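Long-range contacts in malate dehydrogenase (Entamoeba histolytica, PDB 3I0P), which probably catalyses the NAD-dependent interconversion of malate and oxaloacetate, binding the dinucleotide with groups from both subunits of a dimer: residues A[19-24]-A[357-362]; A[51-56]-A[343-348]; A[168-173]-A[302-307]; A[310-315]-A[323-328]. All coordinates share one frame; numbering follows the deposited sequence.

In the fold
The four contacts form two groups. Contacts 1 and 2, their centres about 16 Å apart, share helix 346-359 and touch where F55 packs on V21 and L22; there the two ends of the chain come together. Contacts 3 and 4, with centres about 12 Å apart, both use helix 297-312, which packs beside the end of strand 166-170 and leads to the NAD-binding loop, and both touch the second subunit. Along the chain, contact 1 spans contact 2, which in turn spans contacts 3 and 4, one after the other. Terminal packing (contact 1) and the cofactor side (contact 4) lie about 43 Å apart between centres and on opposite sides of the chain's centre.

Contact 1 of 4, residues A[19-24]-A[357-362]; sequences YQVLLK and SFYNVP
Three side chains of helix 11-24, Q20, V21 and K24, meet the end of helix 346-359 and the turn that follows it, and V361 sits in the middle of the group. Its two methyls divide the work. CG1, anti to the backbone N (chi1 177°), lies against Q20 CB at 3.5 Å, while CG2 is packed between K24 CG, 3.7 Å away, and V21 CG2, at 4.0 Å. V21 and V361 cross at about a right angle, whereas K24 runs antiparallel past V361. K24 bends at chi2 (-70°), which lays its aliphatic chain along the turn. Its CB rests on Y359 CB, 3.6 Å away, and its CE comes to 3.3 Å from Y359 O. The amine NZ stays 3.7 Å from Y359 O without a hydrogen bond, so K24 contributes here mainly through its methylenes. With CG beside its own backbone N (chi1 -54°), Y359 swings its ring alongside the helix, where CD2 touches V21 CG1 at 4.0 Å; the tyrosine and valine side chains cross nearly perpendicularly. N360 has positive phi, and this turns the chain so that V361 comes back against residues 20 to 24. The V361 carbonyl is hydrogen-bonded to S356 OG, tying the turn to the helix it leaves. The interface is mainly apolar packing between an N-terminal helix and the C-terminal tail, with the K24 methylenes against a backbone carbonyl. Helix 55-64 packs against it, F55 and I60 on V21 and K64 on Y359, while helix 29-45 lies under Y19 and L22.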
# COMPACT_ATOMS: atom_id res chain seq x y z
N TYR A 19 23.30 20.75 -12.41
CA TYR A 19 22.74 21.18 -13.68
C TYR A 19 23.83 21.50 -14.71
O TYR A 19 23.68 21.20 -15.90
CB TYR A 19 21.83 22.38 -13.41
CG TYR A 19 21.39 23.19 -14.60
CD1 TYR A 19 20.42 22.72 -15.49
CD2 TYR A 19 21.90 24.47 -14.81
CE1 TYR A 19 19.99 23.49 -16.58
CE2 TYR A 19 21.49 25.25 -15.89
CZ TYR A 19 20.53 24.75 -16.77
OH TYR A 19 20.13 25.53 -17.82
N GLN A 20 24.94 22.10 -14.27
CA GLN A 20 26.04 22.40 -15.18
C GLN A 20 26.75 21.12 -15.64
O GLN A 20 27.05 20.97 -16.82
CB GLN A 20 27.05 23.39 -14.59
CG GLN A 20 26.48 24.79 -14.25
CD GLN A 20 25.89 25.55 -15.43
OE1 GLN A 20 26.38 25.47 -16.56
NE2 GLN A 20 24.84 26.31 -15.16
N VAL A 21 26.99 20.20 -14.71
CA VAL A 21 27.66 18.95 -15.07
C VAL A 21 26.80 18.09 -16.03
O VAL A 21 27.34 17.41 -16.92
CB VAL A 21 28.09 18.14 -13.82
CG1 VAL A 21 28.78 16.84 -14.23
CG2 VAL A 21 29.01 18.97 -12.95
N LEU A 22 25.48 18.16 -15.86
CA LEU A 22 24.56 17.42 -16.72
C LEU A 22 24.52 18.00 -18.13
O LEU A 22 24.38 17.27 -19.11
CB LEU A 22 23.16 17.37 -16.11
CG LEU A 22 22.92 16.39 -14.97
CD1 LEU A 22 21.69 16.79 -14.15
CD2 LEU A 22 22.78 14.97 -15.51
N LEU A 23 24.66 19.32 -18.24
CA LEU A 23 24.81 19.97 -19.54
C LEU A 23 26.12 19.55 -20.19
O LEU A 23 26.14 19.17 -21.36
CB LEU A 23 24.77 21.49 -19.40
CG LEU A 23 23.42 22.11 -19.07
CD1 LEU A 23 23.56 23.61 -18.86
CD2 LEU A 23 22.40 21.79 -20.16
N LYS A 24 27.21 19.61 -19.42
CA LYS A 24 28.54 19.28 -19.92
C LYS A 24 28.64 17.87 -20.49
O LYS A 24 29.36 17.67 -21.47
CB LYS A 24 29.61 19.48 -18.85
CG LYS A 24 29.84 20.93 -18.46
CD LYS A 24 30.52 21.74 -19.56
CE LYS A 24 30.71 23.18 -19.10
NZ LYS A 24 31.61 23.94 -19.99
N SER A 357 36.68 19.48 -12.16
CA SER A 357 37.94 19.38 -12.88
C SER A 357 37.75 18.90 -14.33
O SER A 357 38.19 19.57 -15.27
CB SER A 357 38.86 18.41 -12.13
OG SER A 357 40.22 18.68 -12.40
N PHE A 358 37.08 17.76 -14.48
CA PHE A 358 36.80 17.13 -15.77
C PHE A 358 36.01 18.02 -16.72
O PHE A 358 36.35 18.11 -17.89
CB PHE A 358 36.02 15.82 -15.59
CG PHE A 358 36.85 14.65 -15.13
CD1 PHE A 358 38.20 14.77 -14.86
CD2 PHE A 358 36.24 13.41 -14.93
CE1 PHE A 358 38.95 13.67 -14.43
CE2 PHE A 358 36.97 12.30 -14.49
CZ PHE A 358 38.34 12.43 -14.25
N TYR A 359 34.96 18.67 -16.21
CA TYR A 359 34.01 19.37 -17.10
C TYR A 359 34.08 20.89 -17.06
O TYR A 359 33.25 21.58 -17.68
CB TYR A 359 32.58 18.85 -16.86
CG TYR A 359 32.52 17.36 -17.00
CD1 TYR A 359 32.67 16.75 -18.25
CD2 TYR A 359 32.37 16.55 -15.87
CE1 TYR A 359 32.66 15.36 -18.38
CE2 TYR A 359 32.35 15.16 -15.98
CZ TYR A 359 32.50 14.57 -17.24
OH TYR A 359 32.48 13.20 -17.34
N ASN A 360 35.09 21.39 -16.35
CA ASN A 360 35.29 22.83 -16.17
C ASN A 360 34.01 23.50 -15.67
O ASN A 360 33.48 24.44 -16.28
CB ASN A 360 35.81 23.48 -17.47
CG ASN A 360 36.36 24.88 -17.23
OD1 ASN A 360 37.22 25.10 -16.37
ND2 ASN A 360 35.85 25.85 -18.00
N VAL A 361 33.50 22.97 -14.56
CA VAL A 361 32.34 23.53 -13.89
C VAL A 361 32.84 24.07 -12.55
O VAL A 361 33.23 23.30 -11.67
CB VAL A 361 31.24 22.47 -13.66
CG1 VAL A 361 30.07 23.07 -12.89
CG2 VAL A 361 30.77 21.90 -14.98
N PRO A 362 32.83 25.40 -12.40
CA PRO A 362 33.44 26.06 -11.23
C PRO A 362 32.78 25.67 -9.91
O PRO A 362 31.57 25.47 -9.84
CB PRO A 362 33.23 27.56 -11.51
CG PRO A 362 32.89 27.65 -12.98
CD PRO A 362 32.17 26.37 -13.29

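Contact 2 of 4, residues A[51-56]-A[343-348]; sequences GIQRFK and DLPLVT
With CG1 anti to its backbone N (chi1 -168°), I52 has CG2 in the crowded position between N and the carbonyl carbon, and that methyl meets L344 CD2 at 3.7 Å, the two side chains crossing at about a right angle. Q53 runs straight beyond CG (chi2 -179°), carrying its amide across the ring of P345. T348 puts OG1 beside its own N (chi1 -49°) and CG2 anti to it, so the hydroxyl and the methyl both face residues 52 and 53. Q53 CD lies 3.7 Å from P345 CD, and Q53 CG is 3.4 Å from T348 OG1. T348 CG2 meanwhile lies against I52 O, at 3.8 Å. The segment 343-348 is a strand-to-helix junction: L344 pairs through its backbone with K7 in the little antiparallel sheet of strands 6-9 and 342-345, and P345 then takes the N-cap position of helix 346-359. R54 is the N-cap of helix 55-64, and the turn just ahead of it, I52 and Q53, packs on the start of helix 346-359. A water joins this turn to T348, donating to Q53 O at 2.7 Å and accepting from T348 OG1 at 2.8 Å. R197 of helix 189-197 packs on both Q53 and P345. I14 and M18 of helix 11-24 lie on I52, and M352 touches both I52 and L344.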
# COMPACT_ATOMS: atom_id res chain seq x y z
N GLY A 51 20.43 11.87 -3.87
CA GLY A 51 20.80 13.14 -4.53
C GLY A 51 22.28 13.19 -4.84
O GLY A 51 22.84 12.23 -5.36
N ILE A 52 22.92 14.31 -4.50
CA ILE A 52 24.34 14.55 -4.79
C ILE A 52 25.30 13.42 -4.37
O ILE A 52 26.27 13.14 -5.07
CB ILE A 52 24.81 15.96 -4.27
CG1 ILE A 52 26.19 16.36 -4.82
CG2 ILE A 52 24.77 16.05 -2.76
CD1 ILE A 52 26.27 16.51 -6.33
N GLN A 53 25.03 12.75 -3.25
CA GLN A 53 25.93 11.69 -2.73
C GLN A 53 25.95 10.46 -3.63
O GLN A 53 26.68 9.50 -3.38
CB GLN A 53 25.56 11.31 -1.30
CG GLN A 53 25.78 12.45 -0.32
CD GLN A 53 25.44 12.10 1.12
OE1 GLN A 53 24.87 12.92 1.85
NE2 GLN A 53 25.79 10.88 1.54
N ARG A 54 25.16 10.52 -4.69
CA ARG A 54 25.00 9.42 -5.61
C ARG A 54 25.06 9.96 -7.04
O ARG A 54 24.91 9.22 -8.00
CB ARG A 54 23.65 8.76 -5.35
CG ARG A 54 23.63 7.25 -5.49
CD ARG A 54 24.80 6.54 -4.79
NE ARG A 54 24.67 6.55 -3.34
CZ ARG A 54 25.66 6.23 -2.51
NH1 ARG A 54 26.85 5.88 -3.01
NH2 ARG A 54 25.48 6.26 -1.19
N PHE A 55 25.31 11.26 -7.16
CA PHE A 55 25.32 11.93 -8.45
C PHE A 55 26.32 11.29 -9.40
O PHE A 55 25.96 10.89 -10.51
CB PHE A 55 25.65 13.41 -8.25
CG PHE A 55 25.58 14.23 -9.51
CD1 PHE A 55 24.44 14.21 -10.31
CD2 PHE A 55 26.64 15.06 -9.86
CE1 PHE A 55 24.38 14.98 -11.47
CE2 PHE A 55 26.58 15.83 -11.01
CZ PHE A 55 25.45 15.80 -11.81
N LYS A 56 27.57 11.17 -8.94
CA LYS A 56 28.64 10.65 -9.79
C LYS A 56 28.44 9.19 -10.24
O LYS A 56 28.46 8.91 -11.45
CB LYS A 56 30.01 10.83 -9.16
CG LYS A 56 31.11 10.71 -10.20
CD LYS A 56 32.49 10.58 -9.61
CE LYS A 56 33.45 9.96 -10.65
NZ LYS A 56 33.28 8.48 -10.78
N ASP A 343 25.44 19.06 4.93
CA ASP A 343 26.74 18.54 5.34
C ASP A 343 27.08 17.27 4.56
O ASP A 343 26.59 16.18 4.87
CB ASP A 343 26.76 18.28 6.84
CG ASP A 343 26.59 19.54 7.66
OD1 ASP A 343 27.37 20.51 7.49
OD2 ASP A 343 25.67 19.57 8.49
N LEU A 344 27.93 17.41 3.56
CA LEU A 344 28.30 16.30 2.68
C LEU A 344 29.56 15.59 3.15
O LEU A 344 30.52 16.25 3.57
CB LEU A 344 28.48 16.79 1.24
CG LEU A 344 27.33 17.58 0.62
CD1 LEU A 344 27.66 17.98 -0.81
CD2 LEU A 344 26.03 16.77 0.68
N PRO A 345 29.57 14.25 3.08
CA PRO A 345 30.77 13.47 3.37
C PRO A 345 31.92 13.89 2.46
O PRO A 345 31.69 14.51 1.42
CB PRO A 345 30.35 12.04 3.03
CG PRO A 345 28.89 12.02 3.25
CD PRO A 345 28.40 13.38 2.83
N LEU A 346 33.14 13.54 2.88
CA LEU A 346 34.37 13.88 2.16
C LEU A 346 34.45 13.22 0.79
O LEU A 346 34.92 13.82 -0.17
CB LEU A 346 35.58 13.47 2.99
CG LEU A 346 36.76 14.45 2.99
CD1 LEU A 346 36.61 15.49 4.13
CD2 LEU A 346 38.14 13.70 3.04
N VAL A 347 33.97 11.98 0.71
CA VAL A 347 33.91 11.27 -0.57
C VAL A 347 33.11 12.05 -1.62
O VAL A 347 33.51 12.12 -2.77
CB VAL A 347 33.42 9.78 -0.42
CG1 VAL A 347 31.98 9.70 0.09
CG2 VAL A 347 33.58 9.01 -1.73
N THR A 348 31.99 12.65 -1.20
CA THR A 348 31.10 13.39 -2.10
C THR A 348 31.79 14.67 -2.56
O THR A 348 31.79 15.01 -3.76
CB THR A 348 29.73 13.74 -1.45
OG1 THR A 348 29.17 12.57 -0.84
CG2 THR A 348 28.75 14.25 -2.48
O HOH W 1 29.16 10.52 -2.81

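Contact 3 of 4, residues A[168-173]-A[302-307]; sequences IGIPSD and KNVGDI
Beyond strand 166-170 the chain leaves the sheet and draws alongside helix 297-312, bringing the CA atoms of S172 and V304 to 5.7 Å and those of D173 and K302 to 5.4 Å. V304 faces this passing chain with both methyls. CG2 meets I170 CG2 at 3.8 Å, the two side chains crossing obliquely, and CG1 lies against P171 O, 3.7 Å away. S172 OG is a looser neighbour of CG1; its own polar bond goes to E174 N. The other half of the contact belongs to the carboxylate of D173. Its CG takes the crowded position between N and the carbonyl carbon (chi1 76°), which lays the group on the helix backbone: OD1 is 3.4 Å from G305 CA, and OD2 is 3.5 Å from K302 CA. G305 has no side chain to hold OD1 off. These are contacts with CA atoms, and the charge of D173 is met by R309, to which OD1 forms a salt bridge. R309 bridges D306 as well, through D306 OD1. One arginine serves two acids, an arrangement that would temper their mutual repulsion. K302 points the same way as D173 and lies beside it near the backbone, but its bent chain carries NZ past to D306 OD2, a 2.9 Å salt bridge to the syn lone pair within the helix. Strand 178-182 pairs on one side of strand 166-170 and strand 139-145 on the other, F300 of helix 297-312 packs on I170 and P171, and the second subunit covers V304 with its C260 and I168 with its F253.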
# COMPACT_ATOMS: atom_id res chain seq x y z
N ILE A 168 3.05 8.04 -1.75
CA ILE A 168 1.67 8.54 -1.74
C ILE A 168 1.69 9.98 -1.24
O ILE A 168 2.07 10.24 -0.09
CB ILE A 168 0.76 7.72 -0.80
CG1 ILE A 168 0.79 6.24 -1.17
CG2 ILE A 168 -0.68 8.26 -0.81
CD1 ILE A 168 0.53 5.33 0.00
N GLY A 169 1.29 10.90 -2.12
CA GLY A 169 1.23 12.33 -1.77
C GLY A 169 -0.20 12.81 -1.67
O GLY A 169 -0.99 12.62 -2.58
N ILE A 170 -0.54 13.43 -0.54
CA ILE A 170 -1.91 13.88 -0.30
C ILE A 170 -1.93 15.32 0.18
O ILE A 170 -1.22 15.66 1.15
CB ILE A 170 -2.63 12.96 0.73
CG1 ILE A 170 -2.83 11.55 0.14
CG2 ILE A 170 -3.96 13.58 1.19
CD1 ILE A 170 -3.12 10.48 1.16
N PRO A 171 -2.72 16.19 -0.48
CA PRO A 171 -2.82 17.59 -0.05
C PRO A 171 -3.20 17.73 1.43
O PRO A 171 -3.98 16.93 1.96
CB PRO A 171 -3.93 18.15 -0.95
CG PRO A 171 -3.89 17.31 -2.16
CD PRO A 171 -3.53 15.93 -1.69
N SER A 172 -2.62 18.73 2.08
CA SER A 172 -2.78 18.94 3.52
C SER A 172 -3.02 20.43 3.77
O SER A 172 -2.71 21.27 2.90
CB SER A 172 -1.51 18.49 4.23
OG SER A 172 -1.62 18.64 5.63
N ASP A 173 -3.57 20.78 4.94
CA ASP A 173 -3.75 22.20 5.26
C ASP A 173 -2.60 22.70 6.11
O ASP A 173 -2.61 23.83 6.59
CB ASP A 173 -5.11 22.50 5.91
CG ASP A 173 -5.19 22.08 7.38
OD1 ASP A 173 -4.34 21.29 7.86
OD2 ASP A 173 -6.14 22.52 8.07
N LYS A 302 -8.33 20.42 5.18
CA LYS A 302 -8.68 20.58 6.59
C LYS A 302 -8.88 19.21 7.27
O LYS A 302 -8.37 18.96 8.37
CB LYS A 302 -9.94 21.46 6.69
CG LYS A 302 -10.74 21.35 7.98
CD LYS A 302 -10.70 22.65 8.79
CE LYS A 302 -11.72 22.59 9.94
NZ LYS A 302 -11.38 21.57 10.98
N ASN A 303 -9.60 18.32 6.60
CA ASN A 303 -9.86 16.99 7.12
C ASN A 303 -8.56 16.18 7.33
O ASN A 303 -8.36 15.56 8.38
CB ASN A 303 -10.85 16.28 6.19
CG ASN A 303 -11.61 15.13 6.86
OD1 ASN A 303 -12.65 14.71 6.36
ND2 ASN A 303 -11.09 14.62 7.97
N VAL A 304 -7.66 16.23 6.34
CA VAL A 304 -6.35 15.56 6.42
C VAL A 304 -5.53 16.10 7.60
O VAL A 304 -4.98 15.33 8.40
CB VAL A 304 -5.57 15.70 5.08
CG1 VAL A 304 -4.09 15.33 5.24
CG2 VAL A 304 -6.23 14.86 3.99
N GLY A 305 -5.47 17.43 7.70
CA GLY A 305 -4.84 18.09 8.84
C GLY A 305 -5.42 17.65 10.17
O GLY A 305 -4.68 17.32 11.09
N ASP A 306 -6.76 17.63 10.26
CA ASP A 306 -7.43 17.14 11.45
C ASP A 306 -6.99 15.72 11.82
O ASP A 306 -6.81 15.43 13.01
CB ASP A 306 -8.95 17.18 11.28
CG ASP A 306 -9.54 18.57 11.48
OD1 ASP A 306 -8.87 19.42 12.11
OD2 ASP A 306 -10.67 18.79 11.01
N ILE A 307 -6.84 14.85 10.82
CA ILE A 307 -6.35 13.49 11.07
C ILE A 307 -4.94 13.53 11.66
O ILE A 307 -4.68 12.94 12.70
CB ILE A 307 -6.48 12.57 9.79
CG1 ILE A 307 -7.92 12.08 9.62
CG2 ILE A 307 -5.53 11.37 9.84
CD1 ILE A 307 -8.33 11.80 8.18

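Contact 4 of 4, residues A[310-315]-A[323-328]; sequences TLRNTD and IYTAGE. With NAD (nicotinamide-adenine-dinucleotide), chain B.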
# COMPACT_ATOMS: atom_id res chain seq x y z
N THR A 310 -4.92 15.07 15.23
CA THR A 310 -5.45 14.09 16.17
C THR A 310 -4.39 13.05 16.48
O THR A 310 -4.17 12.71 17.64
CB THR A 310 -6.70 13.40 15.61
OG1 THR A 310 -7.69 14.39 15.34
CG2 THR A 310 -7.27 12.38 16.60
N LEU A 311 -3.74 12.56 15.43
CA LEU A 311 -2.71 11.52 15.57
C LEU A 311 -1.57 11.98 16.49
O LEU A 311 -1.22 11.28 17.44
CB LEU A 311 -2.17 11.09 14.19
CG LEU A 311 -3.06 10.19 13.31
CD1 LEU A 311 -2.44 10.04 11.93
CD2 LEU A 311 -3.30 8.81 13.94
N ARG A 312 -1.04 13.18 16.22
CA ARG A 312 0.06 13.75 17.01
C ARG A 312 -0.32 14.07 18.46
O ARG A 312 0.56 14.08 19.34
CB ARG A 312 0.62 15.00 16.32
CG ARG A 312 1.42 14.68 15.08
CD ARG A 312 2.10 15.89 14.54
NE ARG A 312 1.26 16.63 13.60
CZ ARG A 312 1.42 16.63 12.29
NH1 ARG A 312 0.62 17.33 11.52
NH2 ARG A 312 2.40 15.93 11.73
N ASN A 313 -1.61 14.30 18.70
CA ASN A 313 -2.12 14.58 20.04
C ASN A 313 -2.39 13.38 20.95
O ASN A 313 -2.74 13.57 22.11
CB ASN A 313 -3.39 15.41 19.96
CG ASN A 313 -3.15 16.88 20.25
OD1 ASN A 313 -2.46 17.23 21.21
ND2 ASN A 313 -3.73 17.74 19.43
N THR A 314 -2.27 12.15 20.42
CA THR A 314 -2.51 10.95 21.24
C THR A 314 -1.36 10.70 22.20
O THR A 314 -0.26 11.22 22.02
CB THR A 314 -2.80 9.68 20.38
OG1 THR A 314 -1.73 9.46 19.45
CG2 THR A 314 -4.11 9.81 19.63
N ASP A 315 -1.61 9.90 23.24
CA ASP A 315 -0.61 9.65 24.27
C ASP A 315 0.67 9.06 23.68
O ASP A 315 0.62 8.07 22.94
CB ASP A 315 -1.15 8.75 25.38
CG ASP A 315 -2.22 9.44 26.23
OD1 ASP A 315 -2.24 10.69 26.30
OD2 ASP A 315 -3.04 8.71 26.83
N ILE A 323 5.05 12.30 18.06
CA ILE A 323 4.55 11.44 17.01
C ILE A 323 4.64 12.24 15.71
O ILE A 323 4.33 13.43 15.68
CB ILE A 323 3.09 10.99 17.32
CG1 ILE A 323 3.07 10.08 18.56
CG2 ILE A 323 2.43 10.30 16.11
CD1 ILE A 323 1.70 9.85 19.18
N TYR A 324 5.10 11.59 14.64
CA TYR A 324 5.20 12.23 13.33
C TYR A 324 4.10 11.74 12.38
O TYR A 324 3.42 10.74 12.64
CB TYR A 324 6.58 11.98 12.71
CG TYR A 324 7.76 12.39 13.57
CD1 TYR A 324 8.51 13.52 13.27
CD2 TYR A 324 8.14 11.62 14.68
CE1 TYR A 324 9.59 13.90 14.06
CE2 TYR A 324 9.23 11.98 15.47
CZ TYR A 324 9.95 13.12 15.15
OH TYR A 324 11.02 13.48 15.93
N THR A 325 3.92 12.46 11.28
CA THR A 325 3.11 11.96 10.19
C THR A 325 3.94 11.97 8.89
O THR A 325 4.99 12.62 8.81
CB THR A 325 1.80 12.76 10.02
OG1 THR A 325 2.11 14.11 9.69
CG2 THR A 325 0.96 12.74 11.30
N ALA A 326 3.47 11.23 7.88
CA ALA A 326 4.17 11.10 6.62
C ALA A 326 4.62 12.46 6.09
O ALA A 326 3.80 13.36 5.90
CB ALA A 326 3.29 10.40 5.60
N GLY A 327 5.92 12.61 5.90
CA GLY A 327 6.47 13.81 5.29
C GLY A 327 6.87 14.93 6.24
O GLY A 327 7.36 15.97 5.79
N GLU A 328 6.66 14.73 7.54
CA GLU A 328 6.95 15.74 8.57
C GLU A 328 8.46 15.88 8.76
O GLU A 328 9.00 16.99 8.67
CB GLU A 328 6.26 15.40 9.89
CG GLU A 328 6.30 16.48 10.96
CD GLU A 328 5.38 16.18 12.15
OE1 GLU A 328 4.85 15.04 12.21
OE2 GLU A 328 5.18 17.09 13.01
PA NAD B . 12.11 5.25 5.39
O1A NAD B . 13.16 6.32 5.58
O2A NAD B . 12.19 4.01 6.22
O5B NAD B . 10.69 5.97 5.63
C5B NAD B . 10.39 7.20 4.96
C4B NAD B . 8.89 7.55 5.03
O4B NAD B . 8.33 7.23 6.30
C3B NAD B . 8.64 9.04 4.85
O3B NAD B . 7.36 9.20 4.22
C2B NAD B . 8.61 9.57 6.26
O2B NAD B . 7.83 10.76 6.35
C1B NAD B . 7.94 8.43 7.00
N9A NAD B . 8.30 8.31 8.44
C8A NAD B . 9.52 8.07 8.96
N7A NAD B . 9.41 8.01 10.30
C5A NAD B . 8.11 8.21 10.62
C6A NAD B . 7.39 8.26 11.82
N6A NAD B . 8.01 8.09 13.02
N1A NAD B . 6.05 8.49 11.80
C2A NAD B . 5.41 8.66 10.64
N3A NAD B . 6.07 8.61 9.47
C4A NAD B . 7.42 8.39 9.44
O3 NAD B . 11.98 4.85 3.82
PN NAD B . 13.03 4.04 2.88
O1N NAD B . 12.38 2.74 2.50
O2N NAD B . 14.41 4.05 3.50
O5D NAD B . 13.12 4.94 1.56
C5D NAD B . 13.95 6.11 1.51
C4D NAD B . 13.98 6.68 0.10
O4D NAD B . 14.57 5.75 -0.81
C3D NAD B . 12.58 6.97 -0.43
O3D NAD B . 12.54 8.35 -0.84
C2D NAD B . 12.38 6.00 -1.60
O2D NAD B . 11.64 6.52 -2.72
C1D NAD B . 13.81 5.73 -2.02
N1N NAD B . 13.94 4.48 -2.75
C2N NAD B . 14.06 4.53 -4.10
C3N NAD B . 14.19 3.35 -4.84
C7N NAD B . 14.32 3.39 -6.33
O7N NAD B . 14.44 2.33 -6.94
N7N NAD B . 14.32 4.56 -6.96
C4N NAD B . 14.19 2.12 -4.17
C5N NAD B . 14.06 2.10 -2.78
C6N NAD B . 13.93 3.30 -2.08
O HOH W 2 3.52 14.70 19.04
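The firm part of this contact is R312 meeting E328 tip to tip, with their guanidinium and carboxylate planes 75° apart. R312 NH2 forms a salt bridge to E328 OE1 at 2.7 Å, though the hydrogen bond within it is weak, and makes a second weak bond to T325 OG1, also at 2.7 Å. T325 CG2 lies over one guanidinium face. E328 OE1 also accepts from T325 N at 2.9 Å, while R312 NH1 is paired with E174. The R312 chain lies along the I323 carbonyl, R312 CG 3.2 Å from I323 O, and I323 CD1 packs against L311 O and T314 OG1, which donates a hydrogen bond to L311 O. Things are looser where a water bridges the backbones, donating to R312 O and accepting from I323 N; exposed D315 leaves this contact and salt-bridges K210 of the second subunit. The type II turn T325-E328 gives G327 N a 2.7 Å hydrogen bond to NAD O2B on the adenosine ribose, and R312, bonded at both ends of this turn, probably sits in a second shell. The loop joins helix 297-312 to helix 328-340, and A326 pairs with C179 of strand 178-182, at the sheet's edge.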